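Local coordinates for acyl carrier protein (Thermotoga maritima MSB8, PDB 6LVU) that probably carries the growing acyl chain through the steps of fatty acid biosynthesis, at residues S13-K18 with M48-E53; A30-D35 with S67-I72; S52-K57 with S74-K79. All blocks are in the same frame, centred on the assembly; numbering follows the deposited sequence.

Contact 1 (S13-K18 with M48-E53). With ZN (zinc ion), chain D; ZN (zinc ion), chain E; ZN (zinc ion), chain C.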
loop_
_atom_site.group_PDB
_atom_site.type_symbol
_atom_site.label_atom_id
_atom_site.label_comp_id
_atom_site.label_asym_id
_atom_site.label_seq_id
_atom_site.Cartn_x
_atom_site.Cartn_y
_atom_site.Cartn_z
ATOM N N SER A 13 7.283 -3.287 3.721
ATOM C CA SER A 13 8.606 -2.683 3.734
ATOM C C SER A 13 8.585 -1.321 3.054
ATOM O O SER A 13 9.132 -0.342 3.576
ATOM C CB SER A 13 9.601 -3.622 3.044
ATOM O OG SER A 13 9.812 -4.786 3.839
ATOM N N ILE A 14 7.963 -1.240 1.881
ATOM C CA ILE A 14 7.906 0.030 1.169
ATOM C C ILE A 14 7.201 1.081 2.017
ATOM O O ILE A 14 7.660 2.222 2.110
ATOM C CB ILE A 14 7.218 -0.158 -0.195
ATOM C CG1 ILE A 14 8.088 -1.037 -1.106
ATOM C CG2 ILE A 14 6.919 1.163 -0.837
ATOM C CD1 ILE A 14 7.357 -1.537 -2.349
ATOM N N ILE A 15 6.077 0.711 2.645
ATOM C CA ILE A 15 5.343 1.689 3.450
ATOM C C ILE A 15 6.205 2.155 4.603
ATOM O O ILE A 15 6.308 3.359 4.882
ATOM C CB ILE A 15 4.008 1.100 3.945
ATOM C CG1 ILE A 15 2.997 1.025 2.807
ATOM C CG2 ILE A 15 3.455 1.925 5.096
ATOM C CD1 ILE A 15 1.654 0.439 3.235
ATOM N N SER A 16 6.867 1.209 5.272
ATOM C CA SER A 16 7.744 1.536 6.386
ATOM C C SER A 16 8.910 2.402 5.931
ATOM O O SER A 16 9.281 3.362 6.619
ATOM C CB SER A 16 8.264 0.253 7.031
ATOM O OG SER A 16 9.047 0.537 8.174
ATOM N N GLU A 17 9.503 2.084 4.774
ATOM C CA GLU A 17 10.634 2.883 4.303
ATOM C C GLU A 17 10.208 4.318 4.005
ATOM O O GLU A 17 10.901 5.268 4.382
ATOM C CB GLU A 17 11.271 2.253 3.052
ATOM C CG GLU A 17 11.986 0.900 3.254
ATOM C CD GLU A 17 12.299 0.182 1.934
ATOM O OE1 GLU A 17 12.915 -0.922 1.932
ATOM O OE2 GLU A 17 11.927 0.725 0.880
ATOM N N LYS A 18 9.050 4.504 3.361
ATOM C CA LYS A 18 8.683 5.828 2.875
ATOM C C LYS A 18 7.857 6.634 3.867
ATOM O O LYS A 18 8.028 7.852 3.939
ATOM C CB LYS A 18 7.954 5.724 1.532
ATOM C CG LYS A 18 8.934 5.470 0.396
ATOM C CD LYS A 18 8.294 4.871 -0.823
ATOM C CE LYS A 18 9.353 4.730 -1.932
ATOM N NZ LYS A 18 9.590 3.314 -2.388
ATOM N N MET A 48 2.616 4.392 -7.154
ATOM C CA MET A 48 3.582 4.281 -8.241
ATOM C C MET A 48 4.766 3.415 -7.838
ATOM O O MET A 48 5.336 2.705 -8.676
ATOM C CB MET A 48 4.065 5.661 -8.675
ATOM C CG MET A 48 3.475 6.109 -9.996
ATOM S SD MET A 48 3.875 7.834 -10.273
ATOM C CE MET A 48 2.981 8.554 -8.903
ATOM N N ASP A 49 5.160 3.466 -6.570
ATOM C CA ASP A 49 6.235 2.598 -6.122
ATOM C C ASP A 49 5.789 1.139 -6.129
ATOM O O ASP A 49 6.532 0.269 -6.599
ATOM C CB ASP A 49 6.714 3.076 -4.755
ATOM C CG ASP A 49 7.230 4.508 -4.814
ATOM O OD1 ASP A 49 7.718 4.908 -5.899
ATOM O OD2 ASP A 49 7.117 5.252 -3.820
ATOM N N PHE A 50 4.548 0.865 -5.688
ATOM C CA PHE A 50 3.982 -0.479 -5.820
ATOM C C PHE A 50 3.828 -0.883 -7.281
ATOM O O PHE A 50 4.055 -2.046 -7.638
ATOM C CB PHE A 50 2.631 -0.580 -5.094
ATOM C CG PHE A 50 2.703 -0.249 -3.623
ATOM C CD1 PHE A 50 3.800 -0.645 -2.859
ATOM C CD2 PHE A 50 1.706 0.478 -3.009
ATOM C CE1 PHE A 50 3.886 -0.316 -1.512
ATOM C CE2 PHE A 50 1.784 0.794 -1.658
ATOM C CZ PHE A 50 2.865 0.400 -0.912
ATOM N N GLU A 51 3.442 0.065 -8.141
ATOM C CA GLU A 51 3.313 -0.232 -9.567
ATOM C C GLU A 51 4.631 -0.726 -10.148
ATOM O O GLU A 51 4.665 -1.726 -10.874
ATOM C CB GLU A 51 2.835 1.011 -10.315
ATOM C CG GLU A 51 1.322 1.120 -10.373
ATOM C CD GLU A 51 0.827 2.421 -10.957
ATOM O OE1 GLU A 51 -0.391 2.519 -11.222
ATOM O OE2 GLU A 51 1.640 3.346 -11.178
ATOM N N SER A 52 5.730 -0.053 -9.809
ATOM C CA SER A 52 7.045 -0.450 -10.289
ATOM C C SER A 52 7.573 -1.670 -9.548
ATOM O O SER A 52 8.389 -2.414 -10.094
ATOM C CB SER A 52 8.014 0.724 -10.149
ATOM O OG SER A 52 9.348 0.280 -10.020
ATOM N N GLU A 53 7.144 -1.882 -8.306
ATOM C CA GLU A 53 7.620 -3.031 -7.547
ATOM C C GLU A 53 7.091 -4.351 -8.119
ATOM O O GLU A 53 7.839 -5.326 -8.248
ATOM C CB GLU A 53 7.224 -2.855 -6.081
ATOM C CG GLU A 53 7.831 -3.836 -5.133
ATOM C CD GLU A 53 9.337 -3.659 -4.997
ATOM O OE1 GLU A 53 10.012 -4.659 -4.673
ATOM O OE2 GLU A 53 9.849 -2.530 -5.212
HETATM ZN ZN ZN D . 12.369 -0.729 -0.430
HETATM ZN ZN ZN E . 7.677 7.022 -5.874
HETATM ZN ZN ZN C . 11.911 -4.335 -3.854
HETATM O O HOH W 1 13.333 -3.666 -5.450
HETATM O O HOH W 2 8.774 7.210 -3.859
#

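Contact 2 (A30-D35 with S67-I72)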
loop_
_atom_site.group_PDB
_atom_site.type_symbol
_atom_site.label_atom_id
_atom_site.label_comp_id
_atom_site.label_asym_id
_atom_site.label_seq_id
_atom_site.Cartn_x
_atom_site.Cartn_y
_atom_site.Cartn_z
ATOM N N ALA A 30 -4.581 -1.730 9.000
ATOM C CA ALA A 30 -4.159 -0.356 9.251
ATOM C C ALA A 30 -4.654 0.568 8.143
ATOM O O ALA A 30 -4.464 0.291 6.956
ATOM C CB ALA A 30 -2.632 -0.281 9.363
ATOM N N LYS A 31 -5.286 1.670 8.532
ATOM C CA LYS A 31 -5.676 2.699 7.579
ATOM C C LYS A 31 -4.464 3.588 7.321
ATOM O O LYS A 31 -3.751 3.963 8.260
ATOM C CB LYS A 31 -6.855 3.489 8.152
ATOM C CG LYS A 31 -8.047 2.561 8.432
ATOM C CD LYS A 31 -9.112 3.161 9.342
ATOM C CE LYS A 31 -10.349 3.594 8.598
ATOM N NZ LYS A 31 -10.098 4.723 7.665
ATOM N N LEU A 32 -4.187 3.870 6.042
ATOM C CA LEU A 32 -2.998 4.657 5.715
ATOM C C LEU A 32 -3.007 5.980 6.466
ATOM O O LEU A 32 -2.040 6.323 7.156
ATOM C CB LEU A 32 -2.907 4.919 4.209
ATOM C CG LEU A 32 -2.638 3.858 3.134
ATOM C CD1 LEU A 32 -1.660 2.771 3.594
ATOM C CD2 LEU A 32 -3.954 3.260 2.663
ATOM N N ILE A 33 -4.092 6.733 6.346
ATOM C CA ILE A 33 -4.154 8.052 6.959
ATOM C C ILE A 33 -4.334 7.929 8.467
ATOM O O ILE A 33 -3.479 8.351 9.249
ATOM C CB ILE A 33 -5.275 8.879 6.316
ATOM C CG1 ILE A 33 -5.050 8.926 4.798
ATOM C CG2 ILE A 33 -5.329 10.292 6.938
ATOM C CD1 ILE A 33 -5.797 10.036 4.076
ATOM N N ASP A 34 -5.427 7.296 8.896
ATOM C CA ASP A 34 -5.828 7.388 10.294
ATOM C C ASP A 34 -4.818 6.729 11.223
ATOM O O ASP A 34 -4.547 7.245 12.313
ATOM C CB ASP A 34 -7.205 6.761 10.473
ATOM C CG ASP A 34 -8.313 7.794 10.516
ATOM O OD1 ASP A 34 -9.367 7.516 11.141
ATOM O OD2 ASP A 34 -8.129 8.884 9.924
ATOM N N ASP A 35 -4.259 5.586 10.826
ATOM C CA ASP A 35 -3.386 4.819 11.702
ATOM C C ASP A 35 -1.914 5.103 11.454
ATOM O O ASP A 35 -1.165 5.333 12.401
ATOM C CB ASP A 35 -3.666 3.316 11.552
ATOM C CG ASP A 35 -5.075 2.942 12.000
ATOM O OD1 ASP A 35 -5.549 3.524 13.002
ATOM O OD2 ASP A 35 -5.703 2.050 11.373
ATOM N N SER A 67 -8.236 2.304 1.303
ATOM C CA SER A 67 -8.277 2.850 2.649
ATOM C C SER A 67 -7.262 2.220 3.584
ATOM O O SER A 67 -6.662 2.926 4.395
ATOM C CB SER A 67 -9.689 2.670 3.225
ATOM O OG SER A 67 -9.774 3.173 4.540
ATOM N N THR A 68 -7.004 0.922 3.460
ATOM C CA THR A 68 -6.120 0.198 4.363
ATOM C C THR A 68 -4.960 -0.436 3.605
ATOM O O THR A 68 -4.931 -0.477 2.369
ATOM C CB THR A 68 -6.860 -0.913 5.107
ATOM O OG1 THR A 68 -7.274 -1.902 4.161
ATOM C CG2 THR A 68 -8.056 -0.373 5.831
ATOM N N VAL A 69 -4.002 -0.949 4.377
ATOM C CA VAL A 69 -2.901 -1.707 3.798
ATOM C C VAL A 69 -3.433 -2.929 3.059
ATOM O O VAL A 69 -2.987 -3.242 1.952
ATOM C CB VAL A 69 -1.899 -2.106 4.897
ATOM C CG1 VAL A 69 -0.872 -3.098 4.366
ATOM C CG2 VAL A 69 -1.223 -0.884 5.447
ATOM N N GLY A 70 -4.412 -3.618 3.655
ATOM C CA GLY A 70 -4.997 -4.784 3.012
ATOM C C GLY A 70 -5.625 -4.471 1.670
ATOM O O GLY A 70 -5.602 -5.311 0.763
ATOM N N ASP A 71 -6.167 -3.261 1.514
ATOM C CA ASP A 71 -6.732 -2.848 0.229
ATOM C C ASP A 71 -5.670 -2.840 -0.854
ATOM O O ASP A 71 -5.916 -3.280 -1.986
ATOM C CB ASP A 71 -7.341 -1.451 0.342
ATOM C CG ASP A 71 -8.685 -1.451 1.022
ATOM O OD1 ASP A 71 -9.303 -2.531 1.093
ATOM O OD2 ASP A 71 -9.124 -0.365 1.475
ATOM N N ILE A 72 -4.493 -2.282 -0.542
ATOM C CA ILE A 72 -3.375 -2.252 -1.480
ATOM C C ILE A 72 -2.970 -3.664 -1.869
ATOM O O ILE A 72 -2.835 -3.991 -3.049
ATOM C CB ILE A 72 -2.181 -1.491 -0.877
ATOM C CG1 ILE A 72 -2.479 -0.010 -0.779
ATOM C CG2 ILE A 72 -0.910 -1.749 -1.673
ATOM C CD1 ILE A 72 -1.759 0.647 0.361
#

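Contact 3 (S52-K57 with S74-K79). With ZN (zinc ion), chain C.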
loop_
_atom_site.group_PDB
_atom_site.type_symbol
_atom_site.label_atom_id
_atom_site.label_comp_id
_atom_site.label_asym_id
_atom_site.label_seq_id
_atom_site.Cartn_x
_atom_site.Cartn_y
_atom_site.Cartn_z
ATOM N N SER A 52 5.730 -0.053 -9.809
ATOM C CA SER A 52 7.045 -0.450 -10.289
ATOM C C SER A 52 7.573 -1.670 -9.548
ATOM O O SER A 52 8.389 -2.414 -10.094
ATOM C CB SER A 52 8.014 0.724 -10.149
ATOM O OG SER A 52 9.348 0.280 -10.020
ATOM N N GLU A 53 7.144 -1.882 -8.306
ATOM C CA GLU A 53 7.620 -3.031 -7.547
ATOM C C GLU A 53 7.091 -4.351 -8.119
ATOM O O GLU A 53 7.839 -5.326 -8.248
ATOM C CB GLU A 53 7.224 -2.855 -6.081
ATOM C CG GLU A 53 7.831 -3.836 -5.133
ATOM C CD GLU A 53 9.337 -3.659 -4.997
ATOM O OE1 GLU A 53 10.012 -4.659 -4.673
ATOM O OE2 GLU A 53 9.849 -2.530 -5.212
ATOM N N PHE A 54 5.810 -4.414 -8.463
ATOM C CA PHE A 54 5.194 -5.669 -8.863
ATOM C C PHE A 54 4.887 -5.730 -10.348
ATOM O O PHE A 54 4.370 -6.753 -10.817
ATOM C CB PHE A 54 3.910 -5.909 -8.070
ATOM C CG PHE A 54 4.116 -5.949 -6.589
ATOM C CD1 PHE A 54 4.571 -7.092 -5.974
ATOM C CD2 PHE A 54 3.865 -4.831 -5.819
ATOM C CE1 PHE A 54 4.768 -7.124 -4.607
ATOM C CE2 PHE A 54 4.052 -4.854 -4.455
ATOM C CZ PHE A 54 4.508 -6.001 -3.845
ATOM N N GLY A 55 5.125 -4.653 -11.085
ATOM C CA GLY A 55 4.836 -4.657 -12.508
ATOM C C GLY A 55 3.359 -4.722 -12.805
ATOM O O GLY A 55 2.939 -5.494 -13.675
ATOM N N VAL A 56 2.553 -3.962 -12.066
ATOM C CA VAL A 56 1.124 -3.828 -12.304
ATOM C C VAL A 56 0.852 -2.345 -12.384
ATOM O O VAL A 56 1.719 -1.528 -12.091
ATOM C CB VAL A 56 0.265 -4.468 -11.197
ATOM C CG1 VAL A 56 0.467 -5.984 -11.150
ATOM C CG2 VAL A 56 0.601 -3.841 -9.854
ATOM N N LYS A 57 -0.377 -1.986 -12.723
ATOM C CA LYS A 57 -0.744 -0.591 -12.568
ATOM C C LYS A 57 -2.200 -0.480 -12.166
ATOM O O LYS A 57 -2.995 -1.411 -12.312
ATOM C CB LYS A 57 -0.468 0.236 -13.846
ATOM C CG LYS A 57 0.937 0.891 -13.864
ATOM C CD LYS A 57 1.009 2.191 -14.686
ATOM C CE LYS A 57 -0.026 3.240 -14.253
ATOM N NZ LYS A 57 0.485 4.235 -13.243
ATOM N N SER A 74 -4.678 -6.443 -1.716
ATOM C CA SER A 74 -5.703 -7.113 -2.513
ATOM C C SER A 74 -5.764 -6.551 -3.924
ATOM O O SER A 74 -5.937 -7.298 -4.890
ATOM C CB SER A 74 -7.072 -7.010 -1.849
ATOM O OG SER A 74 -7.165 -7.946 -0.785
ATOM N N TYR A 75 -5.615 -5.238 -4.071
ATOM C CA TYR A 75 -5.592 -4.691 -5.415
ATOM C C TYR A 75 -4.402 -5.237 -6.202
ATOM O O TYR A 75 -4.548 -5.627 -7.365
ATOM C CB TYR A 75 -5.588 -3.167 -5.359
ATOM C CG TYR A 75 -5.937 -2.519 -6.670
ATOM C CD1 TYR A 75 -7.230 -2.079 -6.928
ATOM C CD2 TYR A 75 -4.977 -2.353 -7.666
ATOM C CE1 TYR A 75 -7.556 -1.487 -8.143
ATOM C CE2 TYR A 75 -5.296 -1.764 -8.884
ATOM C CZ TYR A 75 -6.581 -1.332 -9.115
ATOM O OH TYR A 75 -6.882 -0.744 -10.330
ATOM N N ILE A 76 -3.225 -5.315 -5.572
ATOM C CA ILE A 76 -2.065 -5.893 -6.248
ATOM C C ILE A 76 -2.307 -7.359 -6.567
ATOM O O ILE A 76 -2.010 -7.824 -7.679
ATOM C CB ILE A 76 -0.791 -5.709 -5.400
ATOM C CG1 ILE A 76 -0.472 -4.227 -5.240
ATOM C CG2 ILE A 76 0.374 -6.347 -6.083
ATOM C CD1 ILE A 76 0.596 -3.955 -4.226
ATOM N N GLU A 77 -2.863 -8.110 -5.604
ATOM C CA GLU A 77 -3.029 -9.540 -5.789
ATOM C C GLU A 77 -3.965 -9.854 -6.946
ATOM O O GLU A 77 -3.755 -10.838 -7.661
ATOM C CB GLU A 77 -3.542 -10.186 -4.498
ATOM C CG GLU A 77 -3.602 -11.695 -4.587
ATOM C CD GLU A 77 -4.107 -12.336 -3.304
ATOM O OE1 GLU A 77 -3.860 -13.552 -3.121
ATOM O OE2 GLU A 77 -4.758 -11.631 -2.489
ATOM N N LYS A 78 -4.982 -9.026 -7.167
ATOM C CA LYS A 78 -5.903 -9.293 -8.270
ATOM C C LYS A 78 -5.270 -8.991 -9.627
ATOM O O LYS A 78 -5.543 -9.693 -10.604
ATOM C CB LYS A 78 -7.191 -8.488 -8.092
ATOM C CG LYS A 78 -8.152 -8.612 -9.276
ATOM C CD LYS A 78 -9.605 -8.359 -8.888
ATOM C CE LYS A 78 -9.779 -7.018 -8.200
ATOM N NZ LYS A 78 -9.919 -5.903 -9.179
ATOM N N LYS A 79 -4.391 -8.001 -9.707
ATOM C CA LYS A 79 -3.738 -7.737 -10.987
ATOM C C LYS A 79 -2.680 -8.775 -11.332
ATOM O O LYS A 79 -2.165 -8.767 -12.451
ATOM C CB LYS A 79 -3.104 -6.339 -10.987
ATOM C CG LYS A 79 -4.041 -5.213 -11.436
ATOM C CD LYS A 79 -4.772 -4.546 -10.289
ATOM C CE LYS A 79 -5.852 -3.600 -10.818
ATOM N NZ LYS A 79 -6.699 -4.227 -11.889
HETATM ZN ZN ZN C . 11.911 -4.335 -3.854
HETATM O O HOH W 1 13.333 -3.666 -5.450
#

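Contact 1 (S13-K18 with M48-E53)
I14 and F50 carry the apolar half of this helix-helix contact. Their side chains run past each other in opposing directions, with I14 CG2 3.4 Å from F50 CE1. The approach to the ring is oblique. At the rim of the same ring, near its plane, I15 CG1 lies 3.8 Å from F50 CZ. The other branch of I14, with CD1 swung anti (chi2 167°), reaches E53, where CD1 meets CG at 3.6 Å.

The polar half is a single charged pair. K18 and D49 point at each other tip to tip, forming a long salt bridge of 3.5 Å between K18 NZ and D49 OD2. The last torsion of K18 is off the staggered positions (chi4 119°) and leaves NZ at that distance, while K18 CE lies 3.0 Å from D49 OD2. No hydrogen bond joins the two segments.

Two of the touching carboxylates also bind metal. D49 OD1 holds a zinc ion at 2.1 Å, a site that D45 shares, and E53 binds a different zinc through OE1.

The axes of the two segments approach to 11.1 Å at 139°. Helix 69-79 packs I72 and I76 on F50, and V69 on I15, which also touches V26, L32 and L36 of the loop.

Contact 2 (A30-D35 with S67-I72)
L32 and I72 meet obliquely through their ends, L32 CD1 lying 3.9 Å from I72 CD1, and the same methyl touches V69 CG2 where L32 crosses V69 at about a right angle. K31 and T68 also cross at a slant, on the outer side, with K31 CG 3.9 Å from T68 CG2.

Two backbone hydrogen bonds join the main chains beside these side chains. V69 N donates to A30 O at 2.9 Å, and L32 N donates to S67 O at 3.1 Å. The two bonds flank K31 and T68, making them a single antiparallel bridge of the non-hydrogen-bonded kind, in which T68 CA also approaches A30 O as a CA-H...O contact.

T68 OG1 sits between the backbone N and the carbonyl carbon (chi1 66°), from where it accepts from D71 N at 3.2 Å. D71 OD2 answers with two bonds: S67 N reaches its anti lone pair at 2.8 Å, whereas T68 N comes from above the carboxylate plane at 3.2 Å. An alanine at T68 would probably leave D71 N without its side-chain acceptor and open a gap beside K31 CG.

The reciprocal T68-D71 bonds are a capping box, here starting helix 69-79 of the acyl carrier protein helical bundle just where the long loop after helix 4-19 is bridged to it.

Contact 3 (S52-K57 with S74-K79)
F54 and I76 cross at about a right angle, and the phenylalanine can be followed outward from its backbone. CB of F54 lies 4.1 Å from I76 CG2. At CG the same methyl is nearer, 3.8 Å away, placed over one face of the ring toward the rim. The measured geometry is that of a CH-pi contact: I76 CG2 stands 4.0 Å from the centroid of the F54 ring, 23° off the normal. F54 CD2 is shared between both methyls, 3.7 Å from I76 CD1 and 3.8 Å from I76 CG2. Further out, F54 CE2 meets I76 CD1 at 3.6 Å. With chi2 at -81° the ring stands nearly perpendicular to the plane of CA, CB and CG, and one face is turned to I76 CG2. Its opposite face is met by E53 CG, also offset toward the rim, so a neighbour in its own helix and a residue of helix 69-79 sandwich it.

After F54 the chain leaves the helix at G55, which has positive phi (68°). V56 then points at helix 69-79, its CG1 3.6 Å from K79 CB, the two side chains passing obliquely. Past V56, the carbonyl O of K57 lies at the edge of the Y75 ring and 4.0 Å from K79 CG. K57 starts away from helix 69-79 at CB, and its NZ forms a salt bridge with E51. Y75 OH is likewise engaged elsewhere, with D62 and the backbone N of D59.

The contact is mainly apolar and lies at the surface, without a hydrogen bond between segments. It joins the end of helix 42-54 to the last turns of helix 69-79. L80 touches F54 and V56, and helix 4-19 adds K10 against F54 and I7 and V11 against I76.

From the N terminus, helix 4-19 supplies the first half of contact 1, which closes on helix 42-54 after the long connecting loop. Contact 2 begins inside that loop and ends at the start of helix 69-79, so it crosses contact 1. Contact 3 starts where contact 1 stops, sharing S52 and E53, closes the 55-68 connection and runs to the end of helix 69-79, crossing contact 2; none nests within another. Contacts 1 and 2 also touch physically, through apolar packing. Contacts 1 and 3 share the zinc of E53 and a probable backbone hydrogen bond between V56 N and E51 O. Together they tie all three helices and the loop between helix 4-19 and helix 42-54 into one bundle.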